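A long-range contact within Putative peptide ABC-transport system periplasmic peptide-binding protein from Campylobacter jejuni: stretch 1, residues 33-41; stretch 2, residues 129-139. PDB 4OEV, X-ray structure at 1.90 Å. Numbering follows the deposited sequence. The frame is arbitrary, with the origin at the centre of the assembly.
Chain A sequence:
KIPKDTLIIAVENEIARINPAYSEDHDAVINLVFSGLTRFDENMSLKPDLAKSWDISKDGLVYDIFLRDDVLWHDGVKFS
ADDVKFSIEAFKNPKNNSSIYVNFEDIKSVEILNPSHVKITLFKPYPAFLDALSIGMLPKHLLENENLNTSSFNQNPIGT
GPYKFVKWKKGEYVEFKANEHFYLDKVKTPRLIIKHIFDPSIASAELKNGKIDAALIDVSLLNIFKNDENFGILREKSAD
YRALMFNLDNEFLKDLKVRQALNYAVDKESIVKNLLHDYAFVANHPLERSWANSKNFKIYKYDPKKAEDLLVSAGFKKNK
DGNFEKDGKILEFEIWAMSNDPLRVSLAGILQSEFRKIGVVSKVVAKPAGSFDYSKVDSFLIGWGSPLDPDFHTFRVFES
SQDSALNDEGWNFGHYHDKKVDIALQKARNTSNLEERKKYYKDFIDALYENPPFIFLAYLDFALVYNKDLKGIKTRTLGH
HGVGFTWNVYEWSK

Stretch 1 33-41: VFSGLTRFD
Stretch 2 129-139: FLDALSIGMLP

Stretch 1 leaves a helix at Phe-34, runs extended through Ser-35 and Gly-36, and becomes a strand at Thr-38 to Phe-40; stretch 2 leaves its helix at Leu-133, passes through a type I turn from Ala-132 to Ile-135 and continues extended to Pro-139. The two stretches run in opposite directions, with CA atoms 4.1 Å apart at Gly-36 and Gly-136 and 4.5 Å apart at Thr-38 and Ser-134, and together bury 603 Å². Phe-34 (chi1 m, chi2 -91°) points toward stretch 2; its weakly positive ring edge faces Met-137 O, 3.3 Å from Phe-34 CD1, and Leu-138 CD2 is 4.2 Å from Phe-34 CE1. Gly-136 lacks a CB, which would fall 2.5 Å from Phe-34 CB. Ser-35 (phi/psi -141/157) contributes backbone: its O accepts from Met-137 N at 3.0 Å, while water 1 links Ser-35 N (2.9 Å from the water O) to Met-137 O (3.0 Å from it). The Ser-35 side chain (chi1 p) points away, and its OG is hydrogen-bonded elsewhere in the structure. Glycine also suits position 36 (-110/-179), where an ideal CB would clash with the carbonyls of Leu-133, Ser-134 and Ile-135; Gly-36 CA lies 3.1 Å from Ile-135 O, which is buried without a polar partner. At Leu-37 (-67/-33; m, t) the chain bends, and Leu-133 O receives two donors, Leu-37 N at 3.0 Å, weakly, and Thr-38 N at 3.3 Å. Leu-37 fills an apolar site: Leu-37 CD1 packs 3.9 Å from Leu-133 CD2, and Leu-37 CD2 lies 4.1 Å from Met-137 CG (m, m). Thr-38 OG1 (chi1 p) donates a hydrogen bond to the helix carbonyl Leu-130 O at 2.9 Å. Phe-40 (m, chi2 -84°) starts sideways but turns its ring edge to two oxygens, Asp-131 OD1, 3.5 Å from Phe-40 CE1, and Ser-134 OG, 3.4 Å from Phe-40 CE2; Ser-134 OG (p) donates to Asp-131 O at 2.6 Å.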

# COMPACT_ATOMS: atom_id res chain seq x y z
N VAL A 33 -1.28 -17.98 -0.03
CA VAL A 33 -1.07 -19.03 -1.03
C VAL A 33 0.36 -19.07 -1.56
O VAL A 33 0.91 -20.15 -1.88
CB VAL A 33 -2.08 -18.81 -2.19
CG1 VAL A 33 -1.92 -19.84 -3.30
CG2 VAL A 33 -3.51 -18.82 -1.64
N PHE A 34 1.00 -17.91 -1.67
CA PHE A 34 2.32 -17.85 -2.30
C PHE A 34 3.41 -17.48 -1.31
O PHE A 34 3.11 -16.95 -0.22
CB PHE A 34 2.32 -16.85 -3.45
CG PHE A 34 1.35 -17.21 -4.53
CD1 PHE A 34 1.75 -18.00 -5.60
CD2 PHE A 34 0.04 -16.78 -4.47
CE1 PHE A 34 0.85 -18.35 -6.60
CE2 PHE A 34 -0.88 -17.11 -5.46
CZ PHE A 34 -0.47 -17.89 -6.54
N SER A 35 4.65 -17.80 -1.66
CA SER A 35 5.77 -17.30 -0.90
C SER A 35 6.86 -16.94 -1.86
O SER A 35 6.93 -17.51 -2.96
CB SER A 35 6.24 -18.33 0.13
OG SER A 35 6.65 -19.50 -0.54
N GLY A 36 7.75 -16.05 -1.41
CA GLY A 36 8.78 -15.48 -2.25
C GLY A 36 10.15 -15.98 -1.84
O GLY A 36 10.28 -16.81 -0.92
N LEU A 37 11.17 -15.49 -2.54
CA LEU A 37 12.55 -15.82 -2.24
C LEU A 37 12.98 -15.27 -0.91
O LEU A 37 13.83 -15.86 -0.23
CB LEU A 37 13.49 -15.30 -3.34
CG LEU A 37 13.19 -15.86 -4.72
CD1 LEU A 37 14.22 -15.35 -5.75
CD2 LEU A 37 13.18 -17.41 -4.63
N THR A 38 12.43 -14.11 -0.55
CA THR A 38 12.75 -13.48 0.71
C THR A 38 11.48 -13.21 1.51
O THR A 38 10.36 -13.29 0.99
CB THR A 38 13.53 -12.17 0.51
OG1 THR A 38 12.73 -11.24 -0.21
CG2 THR A 38 14.82 -12.39 -0.29
N ARG A 39 11.66 -12.88 2.78
CA ARG A 39 10.51 -12.56 3.66
C ARG A 39 11.00 -11.58 4.73
O ARG A 39 12.19 -11.27 4.77
CB ARG A 39 9.96 -13.84 4.29
CG ARG A 39 10.91 -14.44 5.33
CD ARG A 39 10.44 -15.76 5.86
NE ARG A 39 11.55 -16.41 6.53
CZ ARG A 39 11.88 -16.24 7.82
NH1 ARG A 39 12.94 -16.89 8.31
NH2 ARG A 39 11.14 -15.47 8.63
N PHE A 40 10.09 -11.07 5.57
CA PHE A 40 10.47 -10.15 6.63
C PHE A 40 9.95 -10.64 7.98
O PHE A 40 8.82 -11.14 8.04
CB PHE A 40 9.92 -8.74 6.35
CG PHE A 40 10.21 -8.27 4.97
CD1 PHE A 40 11.44 -7.69 4.68
CD2 PHE A 40 9.28 -8.43 3.95
CE1 PHE A 40 11.75 -7.29 3.37
CE2 PHE A 40 9.58 -8.03 2.65
CZ PHE A 40 10.82 -7.46 2.36
N ASP A 41 10.73 -10.45 9.05
CA ASP A 41 10.32 -10.91 10.39
C ASP A 41 9.65 -9.79 11.16
O ASP A 41 9.29 -8.76 10.57
CB ASP A 41 11.51 -11.52 11.16
CG ASP A 41 12.62 -10.50 11.49
OD1 ASP A 41 12.41 -9.28 11.35
OD2 ASP A 41 13.73 -10.95 11.87
N PHE A 129 15.87 -4.64 -5.02
CA PHE A 129 15.54 -5.91 -5.63
C PHE A 129 15.24 -7.04 -4.63
O PHE A 129 14.37 -7.88 -4.88
CB PHE A 129 16.73 -6.39 -6.54
CG PHE A 129 16.38 -7.51 -7.46
CD1 PHE A 129 15.16 -7.55 -8.11
CD2 PHE A 129 17.35 -8.52 -7.78
CE1 PHE A 129 14.82 -8.58 -8.97
CE2 PHE A 129 17.04 -9.54 -8.65
CZ PHE A 129 15.79 -9.59 -9.26
N LEU A 130 16.00 -7.12 -3.54
CA LEU A 130 15.79 -8.19 -2.56
C LEU A 130 14.43 -8.01 -1.89
O LEU A 130 13.72 -8.98 -1.65
CB LEU A 130 16.90 -8.20 -1.52
CG LEU A 130 18.21 -8.77 -2.09
CD1 LEU A 130 19.34 -8.57 -1.08
CD2 LEU A 130 18.04 -10.24 -2.43
N ASP A 131 14.06 -6.75 -1.60
CA ASP A 131 12.72 -6.49 -1.06
C ASP A 131 11.71 -6.92 -2.09
O ASP A 131 10.70 -7.52 -1.74
CB ASP A 131 12.50 -5.00 -0.70
CG ASP A 131 13.04 -4.64 0.66
OD1 ASP A 131 13.82 -5.48 1.22
OD2 ASP A 131 12.63 -3.58 1.19
N ALA A 132 12.00 -6.63 -3.36
CA ALA A 132 11.08 -6.93 -4.46
C ALA A 132 10.87 -8.43 -4.62
O ALA A 132 9.80 -8.87 -5.04
CB ALA A 132 11.60 -6.34 -5.77
N LEU A 133 11.92 -9.19 -4.30
CA LEU A 133 11.87 -10.65 -4.42
C LEU A 133 11.12 -11.31 -3.25
O LEU A 133 11.15 -12.54 -3.11
CB LEU A 133 13.30 -11.21 -4.55
CG LEU A 133 14.00 -10.92 -5.88
CD1 LEU A 133 15.48 -11.19 -5.84
CD2 LEU A 133 13.34 -11.74 -6.96
N SER A 134 10.43 -10.49 -2.43
CA SER A 134 9.61 -11.09 -1.39
C SER A 134 8.25 -11.41 -2.02
O SER A 134 7.42 -12.05 -1.39
CB SER A 134 9.46 -10.18 -0.16
OG SER A 134 8.89 -8.91 -0.51
N ILE A 135 8.03 -10.99 -3.27
CA ILE A 135 6.79 -11.33 -3.98
C ILE A 135 6.73 -12.83 -4.23
O ILE A 135 7.78 -13.48 -4.39
CB ILE A 135 6.65 -10.58 -5.35
CG1 ILE A 135 5.20 -10.61 -5.83
CG2 ILE A 135 7.57 -11.12 -6.42
CD1 ILE A 135 4.25 -9.63 -5.09
N GLY A 136 5.52 -13.38 -4.28
CA GLY A 136 5.35 -14.81 -4.45
C GLY A 136 5.97 -15.30 -5.75
O GLY A 136 6.06 -14.54 -6.71
N MET A 137 6.44 -16.56 -5.77
CA MET A 137 6.90 -17.21 -7.01
C MET A 137 5.70 -17.94 -7.67
O MET A 137 4.75 -18.36 -6.98
CB MET A 137 8.08 -18.15 -6.74
CG MET A 137 9.38 -17.45 -6.28
SD MET A 137 10.13 -16.41 -7.55
CE MET A 137 9.37 -14.84 -7.04
N LEU A 138 5.70 -17.98 -8.99
CA LEU A 138 4.65 -18.64 -9.77
C LEU A 138 5.12 -20.02 -10.25
O LEU A 138 6.31 -20.23 -10.44
CB LEU A 138 4.29 -17.83 -11.01
CG LEU A 138 3.70 -16.44 -10.73
CD1 LEU A 138 3.70 -15.66 -12.03
CD2 LEU A 138 2.32 -16.65 -10.20
N PRO A 139 4.16 -20.94 -10.49
CA PRO A 139 4.50 -22.28 -10.99
C PRO A 139 4.57 -22.37 -12.50
O PRO A 139 3.55 -22.39 -13.20
CB PRO A 139 3.36 -23.14 -10.43
CG PRO A 139 2.19 -22.21 -10.28
CD PRO A 139 2.77 -20.87 -9.98
O HOH W 1 4.86 -19.30 -4.13